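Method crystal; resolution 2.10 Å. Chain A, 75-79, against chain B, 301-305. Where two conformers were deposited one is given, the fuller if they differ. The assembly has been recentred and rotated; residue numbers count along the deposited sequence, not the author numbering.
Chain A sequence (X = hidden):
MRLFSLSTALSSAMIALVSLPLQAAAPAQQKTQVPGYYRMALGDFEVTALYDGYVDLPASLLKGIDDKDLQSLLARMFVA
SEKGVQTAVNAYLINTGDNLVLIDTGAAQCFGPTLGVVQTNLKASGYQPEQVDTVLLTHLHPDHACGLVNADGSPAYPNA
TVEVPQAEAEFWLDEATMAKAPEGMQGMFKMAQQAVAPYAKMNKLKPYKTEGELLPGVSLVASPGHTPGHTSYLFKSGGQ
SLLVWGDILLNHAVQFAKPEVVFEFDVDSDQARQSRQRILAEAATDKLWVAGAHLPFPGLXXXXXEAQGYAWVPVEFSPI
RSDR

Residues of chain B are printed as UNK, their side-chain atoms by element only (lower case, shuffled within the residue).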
ATOM      1  N   ALA A  75      13.810  -4.766  11.797  1.00 26.95           N
ATOM      2  CA  ALA A  75      13.544  -3.511  12.482  1.00 29.03           C
ATOM      3  C   ALA A  75      13.591  -2.329  11.509  1.00 30.64           C
ATOM      4  O   ALA A  75      12.786  -1.407  11.601  1.00 29.58           O
ATOM      5  CB  ALA A  75      14.542  -3.306  13.621  1.00 30.64           C
ATOM      6  N   ARG A  76      14.539  -2.363  10.579  1.00 29.35           N
ATOM      7  CA  ARG A  76      14.640  -1.344   9.538  1.00 28.51           C
ATOM      8  C   ARG A  76      13.334  -1.120   8.759  1.00 25.28           C
ATOM      9  O   ARG A  76      13.027  -0.009   8.322  1.00 25.80           O
ATOM     10  CB  ARG A  76      15.733  -1.790   8.567  1.00 34.24           C
ATOM     11  CG  ARG A  76      15.948  -0.895   7.387  1.00 35.36           C
ATOM     12  CD  ARG A  76      17.274  -1.248   6.686  1.00 38.66           C
ATOM     13  NE  ARG A  76      17.423  -0.454   5.479  1.00 34.21           N
ATOM     14  CZ  ARG A  76      16.854  -0.757   4.316  1.00 38.52           C
ATOM     15  NH1 ARG A  76      16.127  -1.862   4.189  1.00 34.60           N
ATOM     16  NH2 ARG A  76      17.027   0.041   3.272  1.00 46.47           N
ATOM     17  N   MET A  77      12.567  -2.180   8.558  1.00 25.54           N
ATOM     18  CA  MET A  77      11.297  -2.062   7.846  1.00 25.89           C
ATOM     19  C   MET A  77      10.126  -2.137   8.819  1.00 26.88           C
ATOM     20  O   MET A  77       8.972  -2.350   8.409  1.00 25.14           O
ATOM     21  CB  MET A  77      11.171  -3.156   6.790  1.00 27.38           C
ATOM     22  CG  MET A  77      12.223  -3.079   5.684  1.00 33.18           C
ATOM     23  SD  MET A  77      12.109  -1.543   4.732  1.00 31.90           S
ATOM     24  CE  MET A  77      10.563  -1.725   3.824  1.00 27.66           C
ATOM     25  N   PHE A  78      10.421  -1.946  10.103  1.00 26.30           N
ATOM     26  CA  PHE A  78       9.393  -1.973  11.139  1.00 29.16           C
ATOM     27  C   PHE A  78       8.547  -3.246  11.066  1.00 33.64           C
ATOM     28  O   PHE A  78       7.319  -3.195  11.153  1.00 32.90           O
ATOM     29  CB  PHE A  78       8.522  -0.713  11.032  1.00 24.88           C
ATOM     30  CG  PHE A  78       9.304   0.554  11.247  1.00 26.98           C
ATOM     31  CD1 PHE A  78      10.016   1.126  10.210  1.00 34.52           C
ATOM     32  CD2 PHE A  78       9.369   1.140  12.493  1.00 28.30           C
ATOM     33  CE1 PHE A  78      10.760   2.272  10.412  1.00 36.44           C
ATOM     34  CE2 PHE A  78      10.110   2.289  12.693  1.00 31.81           C
ATOM     35  CZ  PHE A  78      10.816   2.846  11.644  1.00 30.87           C
ATOM     36  N   VAL A  79       9.214  -4.384  10.900  1.00 33.08           N
ATOM     37  CA  VAL A  79       8.534  -5.679  10.866  1.00 33.10           C
ATOM     38  C   VAL A  79       8.729  -6.358  12.222  1.00 35.51           C
ATOM     39  O   VAL A  79       9.860  -6.612  12.639  1.00 31.62           O
ATOM     40  CB  VAL A  79       9.086  -6.586   9.740  1.00 30.69           C
ATOM     41  CG1 VAL A  79       8.336  -7.923   9.685  1.00 30.91           C
ATOM     42  CG2 VAL A  79       8.985  -5.883   8.393  1.00 29.47           C
TER
ATOM     43  N   UNK B 301       2.473   5.004   8.093  1.00 19.18           N
ATOM     44  CA  UNK B 301       3.761   4.353   8.151  1.00 19.73           C
ATOM     45  C   UNK B 301       4.682   4.993   9.159  1.00 21.76           C
ATOM     46  O   UNK B 301       4.227   5.735  10.019  1.00 23.70           O
ATOM     47  N   UNK B 302       5.977   4.699   9.041  1.00 20.85           N
ATOM     48  CA  UNK B 302       6.975   5.226   9.960  1.00 22.53           C
ATOM     49  C   UNK B 302       8.058   5.922   9.180  1.00 24.71           C
ATOM     50  O   UNK B 302       8.229   5.692   7.979  1.00 22.41           O
ATOM     51  c   UNK B 302       7.639   4.117  10.773  1.00 24.53           C
ATOM     52  n   UNK B 302       5.522   2.637  13.377  1.00 27.71           N
ATOM     53  c   UNK B 302       6.713   3.401  11.699  1.00 26.14           C
ATOM     54  n   UNK B 302       5.912   2.358  11.288  1.00 23.85           N
ATOM     55  c   UNK B 302       6.460   3.572  13.017  1.00 26.76           C
ATOM     56  c   UNK B 302       5.210   1.913  12.315  1.00 24.76           C
ATOM     57  N   UNK B 303       8.787   6.774   9.888  1.00 25.20           N
ATOM     58  CA  UNK B 303       9.951   7.461   9.348  1.00 25.59           C
ATOM     59  C   UNK B 303      11.207   6.832   9.924  1.00 25.57           C
ATOM     60  O   UNK B 303      11.317   6.672  11.141  1.00 24.85           O
ATOM     61  c   UNK B 303       8.666   9.601   9.376  1.00 21.70           C
ATOM     62  c   UNK B 303      11.143   9.673   9.136  1.00 25.11           C
ATOM     63  c   UNK B 303       9.957   8.945   9.769  1.00 22.66           C
ATOM     64  N   UNK B 304      12.157   6.516   9.048  1.00 25.31           N
ATOM     65  CA  UNK B 304      13.431   5.946   9.442  1.00 24.56           C
ATOM     66  C   UNK B 304      14.527   6.942   9.108  1.00 25.62           C
ATOM     67  O   UNK B 304      14.510   7.574   8.046  1.00 27.73           O
ATOM     68  c   UNK B 304      15.174   2.656   8.161  1.00 29.86           C
ATOM     69  n   UNK B 304      15.071   2.608   4.490  1.00 24.90           N
ATOM     70  c   UNK B 304      15.035   3.992   8.926  1.00 30.66           C
ATOM     71  c   UNK B 304      14.734   2.314   5.733  1.00 24.67           C
ATOM     72  c   UNK B 304      13.678   4.642   8.679  1.00 25.75           C
ATOM     73  n   UNK B 304      15.422   2.865   6.734  1.00 26.87           N
ATOM     74  n   UNK B 304      13.733   1.477   5.947  1.00 23.98           N
ATOM     75  N   UNK B 305      15.485   7.079  10.014  1.00 25.65           N
ATOM     76  CA  UNK B 305      16.618   7.937   9.755  0.53 26.63           C
ATOM     77  C   UNK B 305      17.641   7.178   8.910  1.00 27.45           C
ATOM     78  O   UNK B 305      17.954   6.028   9.191  1.00 28.78           O
ATOM     79  n   UNK B 305      21.091  10.472  10.883  0.53 31.80           N
ATOM     80  c   UNK B 305      17.258   8.400  11.060  0.53 28.62           C
ATOM     81  c   UNK B 305      18.307   9.475  10.840  0.53 29.79           C
ATOM     82  c   UNK B 305      20.053  10.941  11.848  0.53 30.78           C
ATOM     83  c   UNK B 305      19.031   9.857  12.117  0.53 29.83           C
TER

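Position 301 of chain B has four backbone atoms and nothing beyond them, and no atom of the chain A stretch comes into contact with it. With no side chain at all, it is Gly301(B). Its phi/psi of 167/-163 is a fully extended conformation. It carries the strand past without contributing surface.

Position 302 shows six side-chain atoms: one carbon, then a five-membered ring of three carbons and two nitrogens. Its CA-to-CB bond points toward chain A, where the partner is the ring of Phe78(A). The two rings form an offset stack, centroids 4.3 Å apart and planes only 6° from parallel. CB also lies over the phenyl face: CB of 302 sits 3.5 Å from the centroid of the Phe78(A) ring, 10° off the ring normal, a CH-pi contact. Two nitrogens in a five-membered ring mean an imidazole, and the residue is His302(B). One flat phenyl therefore covers both the methylene and part of the imidazole.

Position 303 has three side-chain carbons, one of them carrying the other two. As the strand alternates, this side chain points away and makes no contact within the chain A stretch. What the position offers chain A is backbone: its O lies 3.9 Å from Phe78(A) CZ. A branch at the first carbon with no heteroatom is valine, Val303(B).

Position 304 has three carbons in a row, a nitrogen, then a carbon carrying two more nitrogens. It points toward chain A again, and it has the largest covered area of the ten residues, 101 Å². One of its two terminal nitrogens reaches the backbone O of Arg76(A) and the SD of Met77(A). Nearer the backbone, CB of 304 approaches Phe78(A) CE1 at 4.1 Å, beside the edge of the phenyl ring. The planar end is a guanidinium, and the residue is Arg304(B). Its chi1 and chi2 are both t, extending the chain before chi3 turns to p. Arg304(B) NH1 donates a hydrogen bond to Arg76(A) O at 2.9 Å, with an N-H...O angle of 154°, while Met77(A) SD lies 3.6 Å from Arg304(B) NH1, at the guanidinium edge.

Position 305 has four carbons in a row ending in nitrogen. It is exposed and its side chain is out of reach of the chain A stretch. The unbranched chain with its terminal amine is Lys305(B).

The contact follows the alternation of a strand: 302 and 304 face the partner, 303 faces away. Chain A answers with a short segment in which Phe78(A), at phi/psi 52/45, has a CA-to-CB bond that points toward the strand, while Phe78(A) N bonds back to Ala75(A) O at 2.9 Å. Two flat pairs result. The aromatic one is nearly parallel; in the other, the guanidinium of Arg76(A) lies on that of Arg304(B), centres 4.0 Å apart and planes at 23°. Arg76(A) NH2 and Arg304(B) NH2 are 3.4 Å apart, two donors of like charge with no hydrogen bond between them. The rule to read here is that arginine can pack by its face and still spend an N-H on a backbone carbonyl.

Chain B (301-305) GHVRK
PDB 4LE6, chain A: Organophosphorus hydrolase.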